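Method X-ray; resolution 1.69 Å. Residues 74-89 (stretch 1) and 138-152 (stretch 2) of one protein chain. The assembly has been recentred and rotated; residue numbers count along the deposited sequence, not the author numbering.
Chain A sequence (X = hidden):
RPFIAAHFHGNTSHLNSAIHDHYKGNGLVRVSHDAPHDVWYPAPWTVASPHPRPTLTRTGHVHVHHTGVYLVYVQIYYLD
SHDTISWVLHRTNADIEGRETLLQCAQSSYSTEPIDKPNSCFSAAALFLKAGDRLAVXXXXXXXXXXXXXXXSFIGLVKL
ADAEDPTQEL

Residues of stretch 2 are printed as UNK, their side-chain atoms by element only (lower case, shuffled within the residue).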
# COMPACT_ATOMS: atom_id res chain seq x y z
N VAL A 74 -4.26 -4.91 3.75
CA VAL A 74 -5.66 -4.78 4.13
C VAL A 74 -6.19 -3.45 3.61
O VAL A 74 -5.52 -2.42 3.73
CB VAL A 74 -5.85 -4.86 5.66
CG1 VAL A 74 -7.29 -4.57 6.04
CG2 VAL A 74 -5.40 -6.21 6.20
N GLN A 75 -7.40 -3.47 3.06
CA GLN A 75 -8.13 -2.24 2.76
C GLN A 75 -9.56 -2.37 3.25
O GLN A 75 -10.25 -3.34 2.91
CB GLN A 75 -8.12 -1.92 1.27
CG GLN A 75 -8.91 -0.65 0.94
CD GLN A 75 -8.58 -0.13 -0.44
OE1 GLN A 75 -7.45 0.27 -0.71
NE2 GLN A 75 -9.58 -0.10 -1.33
N ILE A 76 -10.01 -1.40 4.04
CA ILE A 76 -11.41 -1.28 4.42
C ILE A 76 -11.93 0.01 3.81
O ILE A 76 -11.36 1.09 4.04
CB ILE A 76 -11.60 -1.28 5.95
CG1 ILE A 76 -11.02 -2.57 6.56
CG2 ILE A 76 -13.07 -1.13 6.30
CD1 ILE A 76 -11.69 -3.85 6.07
N TYR A 77 -13.00 -0.09 3.04
CA TYR A 77 -13.62 1.06 2.39
C TYR A 77 -14.80 1.49 3.25
O TYR A 77 -15.84 0.83 3.26
CB TYR A 77 -14.03 0.69 0.97
CG TYR A 77 -14.42 1.83 0.06
CD1 TYR A 77 -15.59 2.55 0.27
CD2 TYR A 77 -13.65 2.15 -1.05
CE1 TYR A 77 -15.96 3.58 -0.58
CE2 TYR A 77 -14.01 3.18 -1.90
CZ TYR A 77 -15.17 3.88 -1.67
OH TYR A 77 -15.54 4.90 -2.51
N TYR A 78 -14.64 2.60 3.97
CA TYR A 78 -15.71 3.10 4.82
C TYR A 78 -16.64 4.02 4.06
O TYR A 78 -16.21 4.79 3.19
CB TYR A 78 -15.13 3.85 6.02
CG TYR A 78 -14.32 2.98 6.96
CD1 TYR A 78 -14.92 2.28 7.99
CD2 TYR A 78 -12.94 2.86 6.80
CE1 TYR A 78 -14.17 1.48 8.85
CE2 TYR A 78 -12.19 2.07 7.64
CZ TYR A 78 -12.81 1.38 8.66
OH TYR A 78 -12.04 0.60 9.49
N LEU A 79 -17.92 3.94 4.39
CA LEU A 79 -18.93 4.89 3.92
C LEU A 79 -19.68 5.23 5.21
O LEU A 79 -20.64 4.55 5.58
CB LEU A 79 -19.84 4.30 2.84
CG LEU A 79 -20.84 5.29 2.23
CD1 LEU A 79 -20.13 6.56 1.82
CD2 LEU A 79 -21.56 4.67 1.04
N ASP A 80 -19.20 6.25 5.90
CA ASP A 80 -19.55 6.43 7.30
C ASP A 80 -19.55 7.92 7.62
O ASP A 80 -18.89 8.71 6.94
CB ASP A 80 -18.57 5.67 8.20
CG ASP A 80 -19.09 5.49 9.61
OD1 ASP A 80 -19.76 4.47 9.88
OD2 ASP A 80 -18.82 6.37 10.46
N SER A 81 -20.29 8.29 8.66
CA SER A 81 -20.42 9.69 9.03
C SER A 81 -19.54 10.08 10.22
O SER A 81 -19.51 11.26 10.58
CB SER A 81 -21.88 10.02 9.34
OG SER A 81 -22.39 9.19 10.37
N HIS A 82 -18.82 9.14 10.83
CA HIS A 82 -17.95 9.49 11.95
C HIS A 82 -16.73 10.26 11.47
O HIS A 82 -16.27 10.11 10.33
CB HIS A 82 -17.51 8.23 12.69
CG HIS A 82 -18.59 7.62 13.53
ND1 HIS A 82 -19.44 6.65 13.05
CD2 HIS A 82 -18.98 7.87 14.80
CE1 HIS A 82 -20.30 6.32 14.00
NE2 HIS A 82 -20.05 7.05 15.07
N ASP A 83 -16.20 11.11 12.36
CA ASP A 83 -15.03 11.91 12.01
C ASP A 83 -13.79 11.04 11.83
O ASP A 83 -12.94 11.35 10.99
CB ASP A 83 -14.77 12.97 13.08
CG ASP A 83 -15.71 14.16 12.98
OD1 ASP A 83 -16.39 14.29 11.94
OD2 ASP A 83 -15.76 14.96 13.93
N THR A 84 -13.67 9.96 12.61
CA THR A 84 -12.51 9.08 12.56
C THR A 84 -12.94 7.67 12.23
O THR A 84 -13.89 7.14 12.84
CB THR A 84 -11.76 9.10 13.89
OG1 THR A 84 -11.32 10.43 14.18
CG2 THR A 84 -10.57 8.16 13.85
N ILE A 85 -12.26 7.05 11.27
CA ILE A 85 -12.41 5.64 10.96
C ILE A 85 -11.04 5.01 11.06
O ILE A 85 -10.03 5.61 10.64
CB ILE A 85 -13.05 5.42 9.58
CG1 ILE A 85 -12.38 6.28 8.51
CG2 ILE A 85 -14.54 5.76 9.62
CD1 ILE A 85 -11.33 5.56 7.70
N SER A 86 -10.98 3.81 11.64
CA SER A 86 -9.69 3.17 11.87
C SER A 86 -9.92 1.68 12.05
O SER A 86 -10.93 1.27 12.63
CB SER A 86 -8.98 3.77 13.09
OG SER A 86 -7.75 3.12 13.36
N TRP A 87 -8.99 0.88 11.54
CA TRP A 87 -9.02 -0.56 11.75
C TRP A 87 -7.69 -1.05 12.32
O TRP A 87 -6.65 -0.39 12.19
CB TRP A 87 -9.37 -1.34 10.47
CG TRP A 87 -8.47 -1.13 9.28
CD1 TRP A 87 -8.75 -0.40 8.16
CD2 TRP A 87 -7.18 -1.71 9.06
NE1 TRP A 87 -7.71 -0.47 7.26
CE2 TRP A 87 -6.73 -1.27 7.79
CE3 TRP A 87 -6.35 -2.56 9.81
CZ2 TRP A 87 -5.49 -1.64 7.27
CZ3 TRP A 87 -5.12 -2.92 9.29
CH2 TRP A 87 -4.70 -2.46 8.04
N VAL A 88 -7.75 -2.23 12.94
CA VAL A 88 -6.58 -2.92 13.46
C VAL A 88 -6.59 -4.35 12.95
O VAL A 88 -7.65 -4.96 12.79
CB VAL A 88 -6.52 -2.90 15.01
CG1 VAL A 88 -6.08 -1.53 15.50
CG2 VAL A 88 -7.86 -3.29 15.59
N LEU A 89 -5.40 -4.88 12.67
CA LEU A 89 -5.23 -6.27 12.28
C LEU A 89 -4.83 -7.06 13.52
O LEU A 89 -3.76 -6.80 14.09
CB LEU A 89 -4.16 -6.38 11.19
CG LEU A 89 -3.86 -7.81 10.73
CD1 LEU A 89 -5.08 -8.41 10.04
CD2 LEU A 89 -2.65 -7.85 9.81
N UNK A 138 -10.54 -5.68 12.75
CA UNK A 138 -11.59 -5.05 13.54
C UNK A 138 -11.49 -3.54 13.41
O UNK A 138 -10.40 -2.99 13.23
c UNK A 138 -11.91 -6.85 15.34
c UNK A 138 -11.63 -9.57 17.01
n UNK A 138 -12.39 -8.48 17.10
c UNK A 138 -11.50 -5.43 15.03
c UNK A 138 -11.91 -7.13 16.84
n UNK A 138 -10.36 -9.47 16.68
n UNK A 138 -12.15 -10.77 17.25
N UNK A 139 -12.63 -2.86 13.49
CA UNK A 139 -12.58 -1.42 13.64
C UNK A 139 -12.17 -1.09 15.07
O UNK A 139 -12.40 -1.87 16.00
n UNK A 139 -15.67 -1.27 11.66
o UNK A 139 -13.52 -1.20 10.97
c UNK A 139 -13.94 -0.80 13.29
c UNK A 139 -14.36 -1.10 11.87
N UNK A 140 -11.51 0.06 15.24
CA UNK A 140 -11.05 0.43 16.57
C UNK A 140 -12.17 0.96 17.46
O UNK A 140 -12.07 0.87 18.68
c UNK A 140 -8.89 1.06 15.49
o UNK A 140 -10.52 2.73 16.08
c UNK A 140 -9.95 1.49 16.49
N UNK A 141 -13.22 1.52 16.87
CA UNK A 141 -14.34 2.06 17.62
C UNK A 141 -15.64 1.44 17.11
O UNK A 141 -15.72 0.94 15.99
c UNK A 141 -14.41 3.58 17.53
N UNK A 142 -16.66 1.50 17.96
CA UNK A 142 -17.88 0.77 17.68
C UNK A 142 -18.65 1.34 16.51
O UNK A 142 -18.68 2.54 16.27
N UNK A 143 -19.28 0.42 15.77
CA UNK A 143 -20.30 0.75 14.79
C UNK A 143 -19.81 1.72 13.73
O UNK A 143 -20.11 2.92 13.77
c UNK A 143 -22.27 0.21 16.27
o UNK A 143 -23.52 0.20 16.23
o UNK A 143 -21.60 -0.64 16.89
c UNK A 143 -21.53 1.29 15.51
N UNK A 144 -19.06 1.19 12.78
CA UNK A 144 -18.72 1.89 11.55
C UNK A 144 -19.30 1.10 10.39
O UNK A 144 -19.44 -0.12 10.46
n UNK A 144 -15.36 6.17 15.25
c UNK A 144 -16.95 4.26 12.54
c UNK A 144 -16.53 2.81 12.52
n UNK A 144 -17.29 4.93 15.27
c UNK A 144 -16.23 5.40 14.62
c UNK A 144 -17.20 2.05 11.39
n UNK A 144 -16.05 5.10 13.33
N UNK A 145 -19.66 1.82 9.33
CA UNK A 145 -20.18 1.20 8.12
C UNK A 145 -19.11 1.17 7.04
O UNK A 145 -18.41 2.16 6.82
n UNK A 145 -24.41 1.71 9.70
c UNK A 145 -23.72 1.30 8.58
c UNK A 145 -23.68 2.60 10.35
c UNK A 145 -21.41 1.95 7.60
c UNK A 145 -22.55 1.98 8.57
n UNK A 145 -22.55 2.78 9.69
N UNK A 146 -18.99 0.03 6.37
CA UNK A 146 -18.03 -0.14 5.29
C UNK A 146 -18.72 -0.79 4.10
O UNK A 146 -19.74 -1.48 4.24
o UNK A 146 -17.23 -2.16 6.41
c UNK A 146 -16.82 -0.98 5.73
N UNK A 147 -18.15 -0.57 2.91
CA UNK A 147 -18.67 -1.16 1.68
C UNK A 147 -17.89 -2.44 1.40
O UNK A 147 -16.69 -2.41 1.11
c UNK A 147 -19.21 1.93 -0.64
c UNK A 147 -20.92 0.58 0.57
c UNK A 147 -18.55 -0.18 0.51
c UNK A 147 -19.47 1.03 0.55
N UNK A 148 -18.58 -3.58 1.48
CA UNK A 148 -17.94 -4.87 1.29
C UNK A 148 -18.18 -5.36 -0.14
O UNK A 148 -18.96 -6.27 -0.41
c UNK A 148 -18.31 -5.36 3.77
c UNK A 148 -18.43 -5.87 2.34
c UNK A 148 -15.71 -6.11 3.68
s UNK A 148 -16.67 -4.69 4.08
N UNK A 149 -17.50 -4.69 -1.05
CA UNK A 149 -17.50 -5.01 -2.47
C UNK A 149 -16.07 -5.36 -2.88
O UNK A 149 -15.12 -4.85 -2.28
o UNK A 149 -19.09 -1.20 -3.77
c UNK A 149 -19.46 -3.42 -2.94
n UNK A 149 -21.17 -2.02 -3.93
c UNK A 149 -19.89 -2.11 -3.58
c UNK A 149 -18.03 -3.83 -3.30
N UNK A 150 -15.89 -6.25 -3.86
CA UNK A 150 -14.56 -6.87 -4.04
C UNK A 150 -13.47 -5.86 -4.35
O UNK A 150 -12.33 -6.02 -3.88
c UNK A 150 -16.24 -8.07 -5.26
c UNK A 150 -14.78 -7.83 -5.22
c UNK A 150 -16.88 -6.79 -4.80
N UNK A 151 -13.77 -4.84 -5.14
CA UNK A 151 -12.77 -3.84 -5.49
C UNK A 151 -12.52 -2.84 -4.37
O UNK A 151 -11.54 -2.09 -4.44
o UNK A 151 -16.65 -1.82 -6.45
o UNK A 151 -15.87 -3.87 -6.52
c UNK A 151 -15.70 -2.63 -6.51
c UNK A 151 -13.20 -3.11 -6.76
c UNK A 151 -14.30 -2.06 -6.57
N UNK A 152 -13.36 -2.81 -3.33
CA UNK A 152 -13.29 -1.78 -2.30
C UNK A 152 -12.64 -2.25 -1.00
O UNK A 152 -11.88 -1.49 -0.39
c UNK A 152 -16.96 1.32 -3.84
n UNK A 152 -17.57 0.58 -4.99
c UNK A 152 -14.70 -1.23 -2.01
c UNK A 152 -15.29 -0.43 -3.17
c UNK A 152 -16.50 0.38 -2.73
O HOH W 1 -21.97 4.73 11.76
O HOH W 2 -13.13 3.07 13.74

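Position 138 carries three carbons, a nitrogen, then a carbon bearing two more nitrogens. Its backbone pairs antiparallel with Val-88 (Val-88 N to its O 2.8 Å, its N to Val-88 O 3.0 Å), and its chain starts beside that valine before its end leads away. The guanidinium names Arg-138, whose length carries the charge clear of the strand pair.

Position 139 has two carbons, the second holding one oxygen and one nitrogen. The Tyr-78 hydroxyl, OH, donates to that oxygen at 2.8 Å, a role suited to a short carboxamide: Asn-139.

At 140 one carbon bears an oxygen and a carbon. The backbone N donates to Ser-86 O at 2.9 Å, and the terminal carbon packs 3.8 Å from Val-88 CG1. This is Thr-140, its methyl suited to an apolar neighbour.

Position 141, a lone carbon, is Ala-141; position 142, with no side chain, is Gly-142. Neither makes an appreciable contact with stretch 1.

Position 143 has two carbons, the second with two oxygens. This carboxylate leads away, but the backbone O lies 3.4 Å from His-82 CE1: Asp-143.

Position 144 repeats the guanidinium pattern. The flat group stacks on the His-82 ring, centres 3.7 Å apart and planes at 9°, while two of its nitrogens donate to Thr-84 O, each at 3.0 Å. Arg-144 suits both tasks, with a flat face and N-H groups at its edge.

Position 145 has one carbon and a five-membered ring of three carbons and two nitrogens. Backbone N and one ring nitrogen donate to Asp-80 OD1, at 2.7 and 3.3 Å; its O accepts from Leu-79 N at 3.1 Å. This is His-145; water 1 donates to Asp-80 OD1 and weakly accepts from His-145 ND1.

Position 146 has one carbon and one oxygen. Its CA lies 4.0 Å from Tyr-78 CA, where the backbones bridge, and its CB 3.8 Å from Ile-76 CG2: the small Ser-146.

Position 147 has four carbons, forked at the second. Its N donates to Tyr-77 O at 2.7 Å, and a branch carbon lies 3.6 Å from Tyr-77 CE1 and 4.0 Å from Leu-79 CD2. Apolar Leu-147 suits these neighbours.

Position 148, two carbons, sulfur and carbon, is Met-148; 149, three carbons ending in oxygen and nitrogen, Gln-149; 150, three carbons closing a ring onto the backbone N, Pro-150; 151, three carbons and two oxygens, Glu-151. None of these side chains contacts stretch 1.

Position 152 has four carbons ending in nitrogen. Its third side-chain carbon lies over the Tyr-77 ring, 3.6 Å from the centroid, and Gln-75 NE2 donates to its O at 2.8 Å. Lys-152 suits both: methylenes cover the ring, while NZ forms a salt bridge with Glu-151 OE2 at 3.0 Å.

The contact rests on two separate registers, a single bridge at Tyr-78/Ser-146 and antiparallel pairing at Trp-87/Asn-139 and Val-88/Arg-138, reinforced by Asp-80 at His-145, stacked Arg-144 and the lysine methylenes on Tyr-77.

Stretch 2 138-152: RNTAGDRHSLMQPEK
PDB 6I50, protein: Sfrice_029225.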